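Cyanophage-like gp41-1 intein (Metagenome, PDB 6QAZ) probably catalyses protein splicing, excising itself from a host protein and joining the flanking segments, as a naturally split intein of the HINT fold. Local coordinates at residues 4-9 against 106-111; 21-26 against 36-41; 29-34 against 114-119; 47-52 against 59-64; 66-71 against 122-127. All coordinates share one frame; numbering follows the deposited sequence.

Contact 1 of 5, residues 4-9 against 106-111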
# COMPACT_ATOMS: atom_id res chain seq x y z
N ALA A 4 -6.46 4.00 3.12
CA ALA A 4 -6.88 3.47 1.83
C ALA A 4 -5.85 3.81 0.76
O ALA A 4 -4.96 4.65 0.95
CB ALA A 4 -8.26 3.99 1.50
N LEU A 5 -6.00 3.16 -0.38
CA LEU A 5 -5.08 3.19 -1.51
C LEU A 5 -5.81 3.63 -2.79
O LEU A 5 -7.00 3.36 -2.99
CB LEU A 5 -4.49 1.81 -1.74
CG LEU A 5 -3.54 1.34 -0.65
CD1 LEU A 5 -3.12 -0.10 -0.86
CD2 LEU A 5 -2.35 2.19 -0.51
N ASP A 6 -5.06 4.21 -3.72
CA ASP A 6 -5.64 4.57 -5.03
C ASP A 6 -6.23 3.35 -5.70
O ASP A 6 -5.66 2.25 -5.66
CB ASP A 6 -4.57 5.20 -5.89
CG ASP A 6 -5.15 5.78 -7.15
OD1 ASP A 6 -5.81 6.82 -7.03
OD2 ASP A 6 -4.98 5.15 -8.22
N LEU A 7 -7.33 3.56 -6.43
CA LEU A 7 -8.02 2.46 -7.13
C LEU A 7 -7.13 1.73 -8.13
O LEU A 7 -7.37 0.53 -8.36
CB LEU A 7 -9.20 3.00 -7.92
CG LEU A 7 -10.56 2.92 -7.23
CD1 LEU A 7 -10.60 3.89 -6.10
CD2 LEU A 7 -11.68 3.21 -8.23
N LYS A 8 -6.16 2.40 -8.73
CA LYS A 8 -5.35 1.81 -9.80
C LYS A 8 -4.08 1.18 -9.26
O LYS A 8 -3.28 0.66 -10.04
CB LYS A 8 -5.02 2.86 -10.85
CG LYS A 8 -6.30 3.38 -11.52
CD LYS A 8 -6.20 4.08 -12.81
CE LYS A 8 -5.39 3.42 -13.90
NZ LYS A 8 -6.06 2.37 -14.73
N THR A 9 -3.88 1.18 -7.95
CA THR A 9 -2.74 0.47 -7.34
C THR A 9 -2.77 -0.98 -7.78
O THR A 9 -3.83 -1.62 -7.67
CB THR A 9 -2.87 0.54 -5.82
OG1 THR A 9 -2.98 1.90 -5.37
CG2 THR A 9 -1.67 -0.09 -5.14
N ARG A 106 -9.92 12.06 -3.47
CA ARG A 106 -10.35 11.09 -4.49
C ARG A 106 -10.87 9.84 -3.80
O ARG A 106 -10.65 9.62 -2.60
CB ARG A 106 -9.18 10.78 -5.40
CG ARG A 106 -8.06 10.05 -4.71
CD ARG A 106 -6.95 9.61 -5.65
NE ARG A 106 -6.28 10.74 -6.23
CZ ARG A 106 -5.38 10.67 -7.20
NH1 ARG A 106 -5.03 9.50 -7.71
NH2 ARG A 106 -4.76 11.76 -7.60
N GLU A 107 -11.55 9.02 -4.59
CA GLU A 107 -12.00 7.71 -4.10
C GLU A 107 -10.78 6.81 -3.89
O GLU A 107 -9.86 6.79 -4.71
CB GLU A 107 -12.93 7.07 -5.12
CG GLU A 107 -14.22 7.82 -5.35
CD GLU A 107 -15.17 7.91 -4.18
OE1 GLU A 107 -15.13 7.04 -3.31
OE2 GLU A 107 -16.05 8.79 -4.22
N LEU A 108 -10.80 6.09 -2.79
CA LEU A 108 -9.73 5.17 -2.41
C LEU A 108 -10.34 3.88 -1.91
O LEU A 108 -11.50 3.86 -1.43
CB LEU A 108 -8.86 5.81 -1.33
CG LEU A 108 -8.17 7.14 -1.64
CD1 LEU A 108 -7.48 7.62 -0.38
CD2 LEU A 108 -7.17 7.03 -2.75
N ILE A 109 -9.55 2.82 -1.92
CA ILE A 109 -10.16 1.65 -1.32
C ILE A 109 -9.21 0.94 -0.39
O ILE A 109 -8.00 1.15 -0.29
CB ILE A 109 -10.62 0.78 -2.47
CG1 ILE A 109 -11.53 -0.36 -2.06
CG2 ILE A 109 -9.37 0.29 -3.18
CD1 ILE A 109 -12.69 0.03 -1.19
N ASP A 110 -9.89 0.17 0.43
CA ASP A 110 -9.31 -0.39 1.65
C ASP A 110 -9.67 -1.86 1.72
O ASP A 110 -10.87 -2.17 1.68
CB ASP A 110 -9.91 0.38 2.80
CG ASP A 110 -9.28 0.09 4.12
OD1 ASP A 110 -8.24 -0.58 4.20
OD2 ASP A 110 -9.89 0.61 5.11
N ILE A 111 -8.69 -2.73 1.88
CA ILE A 111 -8.90 -4.16 2.04
C ILE A 111 -8.22 -4.65 3.31
O ILE A 111 -7.31 -4.01 3.81
CB ILE A 111 -8.41 -4.95 0.81
CG1 ILE A 111 -6.89 -5.02 0.69
CG2 ILE A 111 -9.03 -4.41 -0.47
CD1 ILE A 111 -6.39 -5.85 -0.48
O HOH W 1 -8.37 6.26 -6.84

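Contact 2 of 5, residues 21-26 against 36-41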
# COMPACT_ATOMS: atom_id res chain seq x y z
N SER A 21 -8.94 -1.92 -7.05
CA SER A 21 -10.39 -1.70 -7.22
C SER A 21 -11.11 -2.94 -7.72
O SER A 21 -12.33 -2.99 -7.60
CB SER A 21 -10.62 -0.56 -8.20
OG SER A 21 -10.11 -0.93 -9.49
N ASN A 22 -10.41 -3.91 -8.29
CA ASN A 22 -11.02 -5.14 -8.82
C ASN A 22 -10.86 -6.31 -7.83
O ASN A 22 -11.36 -7.38 -8.15
CB ASN A 22 -10.43 -5.46 -10.18
CG ASN A 22 -10.76 -4.42 -11.23
OD1 ASN A 22 -11.83 -3.81 -11.18
ND2 ASN A 22 -9.86 -4.19 -12.18
N ILE A 23 -10.18 -6.13 -6.73
CA ILE A 23 -9.96 -7.22 -5.75
C ILE A 23 -11.28 -7.54 -5.05
O ILE A 23 -12.08 -6.65 -4.74
CB ILE A 23 -8.85 -6.80 -4.78
CG1 ILE A 23 -7.49 -6.89 -5.44
CG2 ILE A 23 -8.92 -7.58 -3.45
CD1 ILE A 23 -6.98 -8.29 -5.65
N GLN A 24 -11.46 -8.82 -4.79
CA GLN A 24 -12.66 -9.31 -4.08
C GLN A 24 -12.23 -10.19 -2.92
O GLN A 24 -11.12 -10.75 -2.91
CB GLN A 24 -13.61 -9.96 -5.07
CG GLN A 24 -13.04 -11.18 -5.70
CD GLN A 24 -13.97 -11.55 -6.83
OE1 GLN A 24 -13.63 -11.42 -8.00
NE2 GLN A 24 -15.16 -11.96 -6.47
N VAL A 25 -13.11 -10.33 -1.97
CA VAL A 25 -12.89 -11.28 -0.87
C VAL A 25 -12.61 -12.64 -1.46
O VAL A 25 -13.28 -13.09 -2.40
CB VAL A 25 -14.09 -11.31 0.08
CG1 VAL A 25 -13.97 -12.46 1.08
CG2 VAL A 25 -14.31 -9.98 0.78
N GLY A 26 -11.60 -13.30 -0.90
CA GLY A 26 -11.14 -14.61 -1.37
C GLY A 26 -9.98 -14.55 -2.33
O GLY A 26 -9.33 -15.59 -2.52
N ASN A 36 -1.39 -13.69 0.96
CA ASN A 36 -2.37 -13.50 2.01
C ASN A 36 -3.78 -13.44 1.41
O ASN A 36 -3.97 -12.86 0.32
CB ASN A 36 -2.07 -12.25 2.82
CG ASN A 36 -0.80 -12.36 3.62
OD1 ASN A 36 -0.47 -13.46 4.13
ND2 ASN A 36 -0.06 -11.28 3.77
N GLU A 37 -4.76 -14.05 2.08
CA GLU A 37 -6.14 -14.03 1.59
C GLU A 37 -6.76 -12.68 1.89
O GLU A 37 -6.63 -12.15 2.99
CB GLU A 37 -6.97 -15.09 2.33
CG GLU A 37 -8.41 -15.12 1.85
CD GLU A 37 -9.43 -15.96 2.56
OE1 GLU A 37 -10.55 -16.11 1.94
OE2 GLU A 37 -9.16 -16.40 3.72
N VAL A 38 -7.52 -12.17 0.93
CA VAL A 38 -8.33 -10.96 1.14
C VAL A 38 -9.58 -11.36 1.94
O VAL A 38 -10.42 -12.13 1.45
CB VAL A 38 -8.70 -10.31 -0.18
CG1 VAL A 38 -9.56 -9.08 0.06
CG2 VAL A 38 -7.44 -9.94 -0.96
N LEU A 39 -9.66 -10.88 3.17
CA LEU A 39 -10.72 -11.20 4.11
C LEU A 39 -11.86 -10.19 4.04
O LEU A 39 -13.00 -10.53 4.35
CB LEU A 39 -10.17 -11.24 5.53
CG LEU A 39 -9.06 -12.25 5.77
CD1 LEU A 39 -8.57 -12.19 7.18
CD2 LEU A 39 -9.51 -13.63 5.41
N ASN A 40 -11.55 -8.94 3.69
CA ASN A 40 -12.57 -7.87 3.63
C ASN A 40 -12.18 -6.92 2.53
O ASN A 40 -11.00 -6.61 2.33
CB ASN A 40 -12.65 -7.05 4.91
CG ASN A 40 -12.89 -7.85 6.15
OD1 ASN A 40 -11.96 -8.47 6.68
ND2 ASN A 40 -14.14 -7.85 6.58
N VAL A 41 -13.20 -6.41 1.86
CA VAL A 41 -13.09 -5.22 1.00
C VAL A 41 -14.03 -4.20 1.62
O VAL A 41 -15.25 -4.35 1.55
CB VAL A 41 -13.37 -5.50 -0.47
CG1 VAL A 41 -13.24 -4.24 -1.27
CG2 VAL A 41 -12.47 -6.60 -0.99

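Contact 3 of 5, residues 29-34 against 114-119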
# COMPACT_ATOMS: atom_id res chain seq x y z
N VAL A 29 -3.21 -12.19 -2.39
CA VAL A 29 -2.28 -11.11 -2.79
C VAL A 29 -0.91 -11.37 -2.22
O VAL A 29 -0.77 -11.76 -1.04
CB VAL A 29 -2.82 -9.73 -2.41
CG1 VAL A 29 -4.04 -9.39 -3.25
CG2 VAL A 29 -3.08 -9.56 -0.94
N LEU A 30 0.11 -11.12 -3.02
CA LEU A 30 1.48 -11.48 -2.64
C LEU A 30 2.03 -10.48 -1.63
O LEU A 30 1.93 -9.27 -1.82
CB LEU A 30 2.37 -11.49 -3.88
CG LEU A 30 3.81 -11.93 -3.63
CD1 LEU A 30 3.89 -13.38 -3.19
CD2 LEU A 30 4.65 -11.70 -4.87
N SER A 31 2.64 -11.03 -0.59
CA SER A 31 3.38 -10.31 0.44
C SER A 31 4.83 -10.77 0.44
O SER A 31 5.23 -11.61 -0.38
CB SER A 31 2.74 -10.54 1.78
OG SER A 31 3.15 -11.77 2.33
N ASN A 32 5.58 -10.30 1.41
CA ASN A 32 6.96 -10.78 1.64
C ASN A 32 7.00 -12.21 2.15
O ASN A 32 8.08 -12.80 2.11
CB ASN A 32 7.71 -9.84 2.59
CG ASN A 32 7.03 -9.66 3.92
OD1 ASN A 32 5.82 -9.48 3.99
ND2 ASN A 32 7.80 -9.72 4.98
N THR A 33 5.89 -12.67 2.73
CA THR A 33 5.67 -14.01 3.32
C THR A 33 4.62 -14.77 2.52
O THR A 33 3.76 -15.30 3.10
CB THR A 33 5.06 -13.92 4.74
OG1 THR A 33 3.85 -13.18 4.57
CG2 THR A 33 5.97 -13.26 5.75
N GLY A 34 4.63 -14.78 1.23
CA GLY A 34 3.67 -15.57 0.47
C GLY A 34 2.38 -14.84 0.25
O GLY A 34 2.30 -13.61 0.43
N SER A 114 -5.08 -11.56 5.30
CA SER A 114 -4.70 -12.49 6.36
C SER A 114 -3.21 -12.38 6.69
O SER A 114 -2.47 -11.53 6.18
CB SER A 114 -5.10 -13.89 5.98
OG SER A 114 -4.32 -14.40 4.89
N GLY A 115 -2.76 -13.29 7.55
CA GLY A 115 -1.33 -13.43 7.78
C GLY A 115 -0.75 -12.20 8.44
O GLY A 115 -1.33 -11.64 9.40
N ASN A 116 0.36 -11.73 7.89
CA ASN A 116 1.04 -10.54 8.41
C ASN A 116 0.37 -9.24 8.00
O ASN A 116 0.90 -8.18 8.36
CB ASN A 116 2.51 -10.56 8.01
CG ASN A 116 2.77 -10.37 6.53
OD1 ASN A 116 1.85 -10.21 5.72
ND2 ASN A 116 4.03 -10.41 6.18
N HIS A 117 -0.75 -9.29 7.31
CA HIS A 117 -1.51 -8.07 6.93
C HIS A 117 -0.75 -7.19 5.93
O HIS A 117 -1.16 -6.05 5.75
CB HIS A 117 -1.94 -7.23 8.13
CG HIS A 117 -2.73 -7.97 9.07
ND1 HIS A 117 -3.90 -8.58 8.77
CD2 HIS A 117 -2.49 -8.22 10.34
CE1 HIS A 117 -4.38 -9.19 9.87
NE2 HIS A 117 -3.53 -8.96 10.83
N LEU A 118 0.26 -7.72 5.27
CA LEU A 118 1.02 -6.94 4.28
C LEU A 118 0.72 -7.44 2.87
O LEU A 118 0.30 -8.60 2.65
CB LEU A 118 2.52 -7.04 4.55
CG LEU A 118 2.98 -6.74 5.98
CD1 LEU A 118 4.50 -6.80 6.07
CD2 LEU A 118 2.46 -5.41 6.47
N PHE A 119 1.04 -6.61 1.90
CA PHE A 119 1.06 -7.02 0.50
C PHE A 119 1.90 -6.02 -0.28
O PHE A 119 2.03 -4.85 0.10
CB PHE A 119 -0.34 -7.18 -0.11
CG PHE A 119 -1.26 -5.99 -0.01
CD1 PHE A 119 -1.26 -4.98 -0.95
CD2 PHE A 119 -2.16 -5.92 1.00
CE1 PHE A 119 -2.14 -3.92 -0.86
CE2 PHE A 119 -3.07 -4.88 1.06
CZ PHE A 119 -3.02 -3.85 0.16
O HOH W 2 1.64 -13.51 5.86

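Contact 4 of 5, residues 47-52 against 59-64. With PEG (di(hydroxyethyl)ether), chain E.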
# COMPACT_ATOMS: atom_id res chain seq x y z
N LYS A 47 -11.12 10.48 0.29
CA LYS A 47 -10.17 11.00 1.27
C LYS A 47 -9.12 11.83 0.53
O LYS A 47 -8.86 11.63 -0.68
CB LYS A 47 -9.45 9.87 2.05
CG LYS A 47 -10.31 8.81 2.70
CD LYS A 47 -9.49 7.74 3.44
CE LYS A 47 -10.26 7.00 4.51
NZ LYS A 47 -10.57 5.63 4.10
N LYS A 48 -8.47 12.72 1.26
CA LYS A 48 -7.26 13.35 0.73
C LYS A 48 -6.22 12.30 0.43
O LYS A 48 -6.00 11.39 1.24
CB LYS A 48 -6.73 14.41 1.70
CG LYS A 48 -5.54 15.24 1.21
CD LYS A 48 -5.76 15.96 -0.12
CE LYS A 48 -6.85 17.01 -0.04
NZ LYS A 48 -6.55 18.04 0.98
N SER A 49 -5.55 12.43 -0.69
CA SER A 49 -4.54 11.46 -1.14
C SER A 49 -3.17 12.11 -1.21
O SER A 49 -3.05 13.33 -1.33
CB SER A 49 -4.95 10.86 -2.45
OG SER A 49 -4.92 11.77 -3.53
N TYR A 50 -2.17 11.25 -1.15
CA TYR A 50 -0.75 11.60 -1.11
C TYR A 50 -0.01 10.63 -2.00
O TYR A 50 -0.30 9.44 -2.01
CB TYR A 50 -0.17 11.46 0.30
CG TYR A 50 -0.81 12.37 1.29
CD1 TYR A 50 -2.05 12.06 1.85
CD2 TYR A 50 -0.21 13.55 1.69
CE1 TYR A 50 -2.70 12.89 2.72
CE2 TYR A 50 -0.83 14.39 2.61
CZ TYR A 50 -2.10 14.07 3.08
OH TYR A 50 -2.77 14.87 3.97
N LYS A 51 0.98 11.13 -2.72
CA LYS A 51 1.86 10.28 -3.53
C LYS A 51 3.21 10.15 -2.86
O LYS A 51 3.87 11.18 -2.60
CB LYS A 51 2.03 10.86 -4.94
CG LYS A 51 2.86 9.97 -5.86
CD LYS A 51 2.92 10.48 -7.26
CE LYS A 51 3.42 11.89 -7.37
NZ LYS A 51 3.74 12.24 -8.77
N ILE A 52 3.65 8.94 -2.66
CA ILE A 52 5.00 8.62 -2.18
C ILE A 52 5.81 8.14 -3.36
O ILE A 52 5.38 7.21 -4.06
CB ILE A 52 4.93 7.55 -1.08
CG1 ILE A 52 4.06 8.01 0.08
CG2 ILE A 52 6.32 7.16 -0.65
CD1 ILE A 52 3.80 6.95 1.11
N GLU A 59 6.09 4.41 -7.19
CA GLU A 59 5.13 5.35 -6.58
C GLU A 59 3.95 4.61 -6.02
O GLU A 59 3.54 3.55 -6.57
CB GLU A 59 4.57 6.33 -7.64
CG GLU A 59 5.49 7.32 -8.22
CD GLU A 59 4.85 8.03 -9.42
OE1 GLU A 59 3.57 8.07 -9.55
OE2 GLU A 59 5.59 8.62 -10.14
N ILE A 60 3.33 5.18 -5.03
CA ILE A 60 2.05 4.70 -4.50
C ILE A 60 1.26 5.90 -4.03
O ILE A 60 1.85 6.86 -3.49
CB ILE A 60 2.25 3.62 -3.42
CG1 ILE A 60 0.98 3.03 -2.97
CG2 ILE A 60 3.00 4.18 -2.25
CD1 ILE A 60 1.18 1.70 -2.19
N ILE A 61 -0.04 5.84 -4.18
CA ILE A 61 -0.96 6.91 -3.74
C ILE A 61 -1.84 6.33 -2.65
O ILE A 61 -2.51 5.31 -2.84
CB ILE A 61 -1.74 7.48 -4.92
CG1 ILE A 61 -0.80 8.26 -5.84
CG2 ILE A 61 -2.88 8.38 -4.44
CD1 ILE A 61 -1.45 8.71 -7.12
N CYS A 62 -1.90 7.05 -1.53
CA CYS A 62 -2.61 6.54 -0.35
C CYS A 62 -3.14 7.70 0.48
O CYS A 62 -2.81 8.86 0.26
CB CYS A 62 -1.69 5.66 0.49
SG CYS A 62 -0.26 6.54 1.19
N SER A 63 -3.92 7.37 1.49
CA SER A 63 -4.41 8.36 2.45
C SER A 63 -3.40 8.58 3.56
O SER A 63 -2.40 7.85 3.71
CB SER A 63 -5.74 7.94 3.01
OG SER A 63 -5.60 6.78 3.79
N GLU A 64 -3.66 9.59 4.38
CA GLU A 64 -2.68 10.00 5.40
C GLU A 64 -2.51 8.96 6.49
O GLU A 64 -1.46 8.94 7.14
CB GLU A 64 -2.99 11.35 6.04
CG GLU A 64 -4.20 11.34 6.94
CD GLU A 64 -4.43 12.64 7.67
OE1 GLU A 64 -3.43 13.33 7.92
OE2 GLU A 64 -5.60 12.92 7.99
C1 PEG E . -1.16 12.27 -14.62
O1 PEG E . -2.18 12.23 -15.92
C2 PEG E . -0.40 10.86 -14.48
O2 PEG E . -0.09 10.74 -13.07
C3 PEG E . 0.50 9.53 -12.61
C4 PEG E . 1.92 9.77 -12.10
O4 PEG E . 2.12 10.24 -10.73
O HOH W 3 -5.91 11.34 3.93
O HOH W 4 6.47 10.95 -8.67

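Contact 5 of 5, residues 66-71 against 122-127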
# COMPACT_ATOMS: atom_id res chain seq x y z
N HIS A 66 -2.75 5.60 6.03
CA HIS A 66 -2.39 4.28 5.50
C HIS A 66 -0.97 3.90 5.94
O HIS A 66 -0.02 4.68 5.76
CB HIS A 66 -2.50 4.29 3.98
CG HIS A 66 -2.26 2.94 3.43
ND1 HIS A 66 -3.21 1.95 3.38
CD2 HIS A 66 -1.11 2.34 3.06
CE1 HIS A 66 -2.65 0.82 3.04
NE2 HIS A 66 -1.40 1.03 2.82
N LEU A 67 -0.81 2.71 6.49
CA LEU A 67 0.46 2.26 7.08
C LEU A 67 1.36 1.55 6.09
O LEU A 67 0.92 0.81 5.20
CB LEU A 67 0.16 1.32 8.24
CG LEU A 67 -0.56 1.92 9.43
CD1 LEU A 67 -1.14 0.80 10.31
CD2 LEU A 67 0.36 2.81 10.25
N PHE A 68 2.65 1.73 6.34
CA PHE A 68 3.71 0.99 5.65
C PHE A 68 4.71 0.45 6.66
O PHE A 68 5.11 1.16 7.59
CB PHE A 68 4.53 1.89 4.72
CG PHE A 68 3.75 2.46 3.59
CD1 PHE A 68 2.94 3.58 3.76
CD2 PHE A 68 3.79 1.86 2.33
CE1 PHE A 68 2.17 4.07 2.72
CE2 PHE A 68 3.06 2.38 1.29
CZ PHE A 68 2.25 3.48 1.49
N PRO A 69 5.23 -0.76 6.44
CA PRO A 69 6.32 -1.26 7.26
C PRO A 69 7.58 -0.45 6.96
O PRO A 69 7.89 -0.14 5.82
CB PRO A 69 6.47 -2.72 6.87
CG PRO A 69 5.79 -2.86 5.57
CD PRO A 69 4.77 -1.75 5.47
N THR A 70 8.33 -0.17 8.02
CA THR A 70 9.62 0.52 7.93
C THR A 70 10.56 -0.19 8.90
O THR A 70 10.15 -1.01 9.71
CB THR A 70 9.51 2.01 8.29
OG1 THR A 70 9.50 2.19 9.71
CG2 THR A 70 8.35 2.71 7.63
N GLN A 71 11.82 0.23 8.88
CA GLN A 71 12.79 -0.32 9.84
C GLN A 71 12.43 0.01 11.29
O GLN A 71 12.95 -0.70 12.19
CB GLN A 71 14.18 0.23 9.54
CG GLN A 71 14.78 -0.36 8.25
CD GLN A 71 15.99 0.41 7.79
OE1 GLN A 71 15.87 1.54 7.35
NE2 GLN A 71 17.15 -0.19 7.96
N ASN A 122 2.12 -1.88 -6.13
CA ASN A 122 3.11 -1.27 -7.07
C ASN A 122 4.53 -1.68 -6.68
O ASN A 122 5.47 -0.89 -6.82
CB ASN A 122 2.96 0.22 -7.15
CG ASN A 122 1.60 0.67 -7.58
OD1 ASN A 122 0.84 -0.06 -8.22
ND2 ASN A 122 1.27 1.88 -7.27
N ASP A 123 4.70 -2.91 -6.21
CA ASP A 123 6.02 -3.47 -5.84
C ASP A 123 6.61 -2.83 -4.58
O ASP A 123 7.77 -3.07 -4.28
CB ASP A 123 7.01 -3.46 -6.99
CG ASP A 123 6.62 -4.32 -8.14
OD1 ASP A 123 6.12 -5.40 -7.89
OD2 ASP A 123 6.90 -3.93 -9.30
N ILE A 124 5.80 -2.09 -3.82
CA ILE A 124 6.19 -1.50 -2.53
C ILE A 124 5.47 -2.29 -1.45
O ILE A 124 4.26 -2.47 -1.52
CB ILE A 124 5.81 -0.02 -2.46
CG1 ILE A 124 6.49 0.78 -3.58
CG2 ILE A 124 6.14 0.54 -1.09
CD1 ILE A 124 6.04 2.21 -3.68
N LEU A 125 6.19 -2.75 -0.42
CA LEU A 125 5.52 -3.48 0.66
C LEU A 125 4.70 -2.51 1.48
O LEU A 125 5.20 -1.49 2.00
CB LEU A 125 6.56 -4.18 1.52
CG LEU A 125 6.00 -5.21 2.49
CD1 LEU A 125 5.31 -6.38 1.80
CD2 LEU A 125 7.13 -5.74 3.36
N THR A 126 3.42 -2.80 1.63
CA THR A 126 2.50 -1.94 2.37
C THR A 126 1.68 -2.77 3.33
O THR A 126 1.59 -4.00 3.20
CB THR A 126 1.64 -1.10 1.43
OG1 THR A 126 1.06 -0.02 2.16
CG2 THR A 126 0.52 -1.87 0.78
N HIS A 127 1.13 -2.12 4.34
CA HIS A 127 0.17 -2.75 5.23
C HIS A 127 -1.20 -2.63 4.60
O HIS A 127 -1.45 -1.67 3.83
CB HIS A 127 0.27 -2.08 6.58
CG HIS A 127 -0.48 -2.72 7.65
ND1 HIS A 127 -1.84 -2.60 7.82
CD2 HIS A 127 -0.04 -3.52 8.63
CE1 HIS A 127 -2.18 -3.32 8.90
NE2 HIS A 127 -1.11 -3.84 9.43
O HOH W 5 7.67 -0.77 3.14

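Contact 1 of 5, residues 4-9 against 106-111
Leu5 and Ile109 form an antiparallel hydrogen-bonded pair. Leu5 N gives to Ile109 O at 2.8 Å, and Ile109 N returns a bond to Leu5 O at 2.8 Å. Beside this pair Ala4 CB presses on Leu108 CB at 3.4 Å, tighter than usual carbon contact. The polar link is a salt bridge from Arg106 NH1 to Asp6 OD1, 2.9 Å long. The oxygen lies in the guanidinium plane, but the donor comes from above the carboxylate plane. With CG anti to the backbone N (chi1 -171°), the Asp6 carboxylate swings back toward Arg106 although CB points away from the other segment. A water donates to Asp6 OD1 and to Glu107 O and accepts from Leu7 N. Asp6 OD2 takes Lys8 N in an Asx turn. Asp104, on the same strand, also pairs with Arg106. Through Asp6 N the N-terminal piece bonds Ile61 O, so it lies between strands 93-113 and 59-63. With both carboxylate oxygens engaged, Asp6 is probably held in its ionised form.

Contact 2 of 5, residues 21-26 against 36-41
Ile23 meets Val38 in the apolar part of the contact, where the two CG2 methyls lie 3.7 Å apart. Ile23 CG2, anti to the backbone N, is the branch that meets Val38, and its other near neighbour is Val38 CG1. The Val41 side chain joins more loosely, with its CG2 4.2 Å from CG2 of Val25. The same Val41 methyl lies over the backbone near Ile23 O. Val38 CG1 also rests near Gln24 O.

One conventional hydrogen bond crosses between the segments. Gly26 N gives to Val38 O at 2.9 Å, nearly straight at 174°. Gly26 has a positive phi (95°), a conformation that favours glycine. The loop 21-26 thereby fastens to strand 34-41 at Val38, just before strand 28-31 begins. That strand is antiparallel to 34-41 in the sheet of this HINT-type fold. A classic beta bulge, Leu39 and Asn40 facing Glu112, lies in strand 34-41 on the side of strand 93-113.

Weaker polar contacts lie around this bond. Val25 CA approaches the same Val38 O at 3.5 Å as a CA-H...O contact. Glu37 reaches out extended, and its OE1 makes a long approach of 3.7 Å to Gly26 CA.

Contact 3 of 5, residues 29-34 against 114-119
The side chains of Asn116 and Asn32 cross obliquely, yet their amide planes are nearly parallel, 12° apart. At the amide edge of Asn116, ND2 gives to Asn32 OD1 at 3.0 Å. The bond is bent, 140° at the hydrogen. The donor is tilted from the carbonyl plane of Asn32, while the acceptor lies in the amide plane of Asn116. Gly115 O lies over the centre of one face of the His117 ring. Thr33 and Asn116 also meet tip to tip, but OG1 and ND2 are badly angled and make no hydrogen bond. A water links Thr33 OG1 to Asn116 N instead. Val29 CG2 approaches the ring of Phe119 obliquely and touches its CB at 3.7 Å.

The two segments hold a type I turn, Ser31 to Gly34, and a type II' turn, Ser114 to His117. Ser31 OG accepts from Thr33 N in an ST turn, and it donates to Gly34 O at 2.8 Å. Ser31 N reaches that oxygen from the opposite face of its plane. Asn116 OD1 accepts from Leu118 N in an Asx turn, and it is bonded by Asn36 ND2 as well.

The contact thus sets the turn between strands 28-31 and 34-41 against the start of strand 118-121. Asn36, on strand 34-41, also bonds to Leu118 O, and Phe119 packs on Ile111 and Val113 of strand 93-113.

Contact 4 of 5, residues 47-52 against 59-64
Tyr50 pairs with Cys62 and Ile52 with Ile60 as antiparallel hydrogen-bonded pairs, and the strand axes approach to 4.5 Å at 152°. The bonds run both ways, from Tyr50 N to Cys62 O at 2.8 Å and from Cys62 N back to Tyr50 O. Lys51 and Ile61 form the non-hydrogen-bonded pair between them. Strands 45-54 and 59-63 form a beta hairpin of the main antiparallel sheet.

On the Tyr50 face the ring lies beside Glu64, with CE1 3.7 Å from Glu64 CB. Ring and carboxylate planes are 20° apart. The edge of the ring lies in plane with Cys62 O and with a water that joins Lys48 O to Glu64 N. Ile52 CD1 sits 4.1 Å from Cys62 SG, and Ile52 CB is as near to Ile60 CG2. Phe68 covers this apolar patch.

On the other face Lys51 CB packs on Ile61 CG1 at 3.9 Å. Lys51 CD lies 3.4 Å from Glu59 OE1, and beyond it the bend at chi3 (55°) turns CE. Lys51 NZ and Glu59 OE1 stay 4.2 Å apart, beyond a salt bridge. A water connects Lys51 NZ to Glu59 OE2. A diethylene glycol accepts from Lys51 NZ through O4, and a citrate also takes a bond from NZ; both probably come from the crystallisation liquor. Lys51 and Glu59 are thus linked through water and glycol rather than directly, so their attraction is probably modest.

Contact 5 of 5, residues 66-71 against 122-127
His66 and Thr126 meet in the tight part of the contact, their side chains crossing at about a right angle. NE2 of His66 and OG1 of Thr126 share a hydrogen bond of 2.8 Å, and either could be the donor. With OG1 anti to the backbone N (chi1 -163°), the Thr126 hydroxyl reaches this nitrogen and also sits 3.2 Å above one face of the Phe68 ring, offset toward the rim. The edge of that ring faces Leu125 O, with CD2 at 3.6 Å. Backbone bonding adds His127 N to Leu67 O at 3.1 Å.

The packing is looser beyond this point. Pro69 CG touches Leu125 CD2 at 3.9 Å, again at about a right angle. A water donates to both Pro69 O and Leu125 O. Near the chain end Leu67 CB lies against His127 CB at 3.8 Å, and Leu67 CD1 is over one face of the His127 ring.

His127 and the C-terminal asparagine form the His-Asn pair typical of inteins, in which the asparagine probably cyclises in the last cleavage. Buried His66 corresponds to the block B histidine of inteins (TxxH, here with Ser63 at the Thr position), which probably assists the first splicing step.

How the contacts relate
From the N terminus, contact 1 closes the longest loop, with 96 residues between its segments. Contact 2 (21-26 with 36-41) is nested inside that loop, and so is contact 4, the hairpin 47-52 with 59-64. Contacts 2 and 4 follow in series. Contact 3 crosses contact 1 and contact 2, and it encloses contact 4. Contact 5 crosses contacts 1 and 3 and follows contacts 2 and 4 in series. Strand 93-113 ties contact 1 to the strands of contacts 2 and 4. Ala4 O and Ser63 N join contacts 1 and 4. Phe119 O and Thr126 N join contacts 3 and 5, and Asn122 ND2 ties contact 5 to Glu59 O of contact 4.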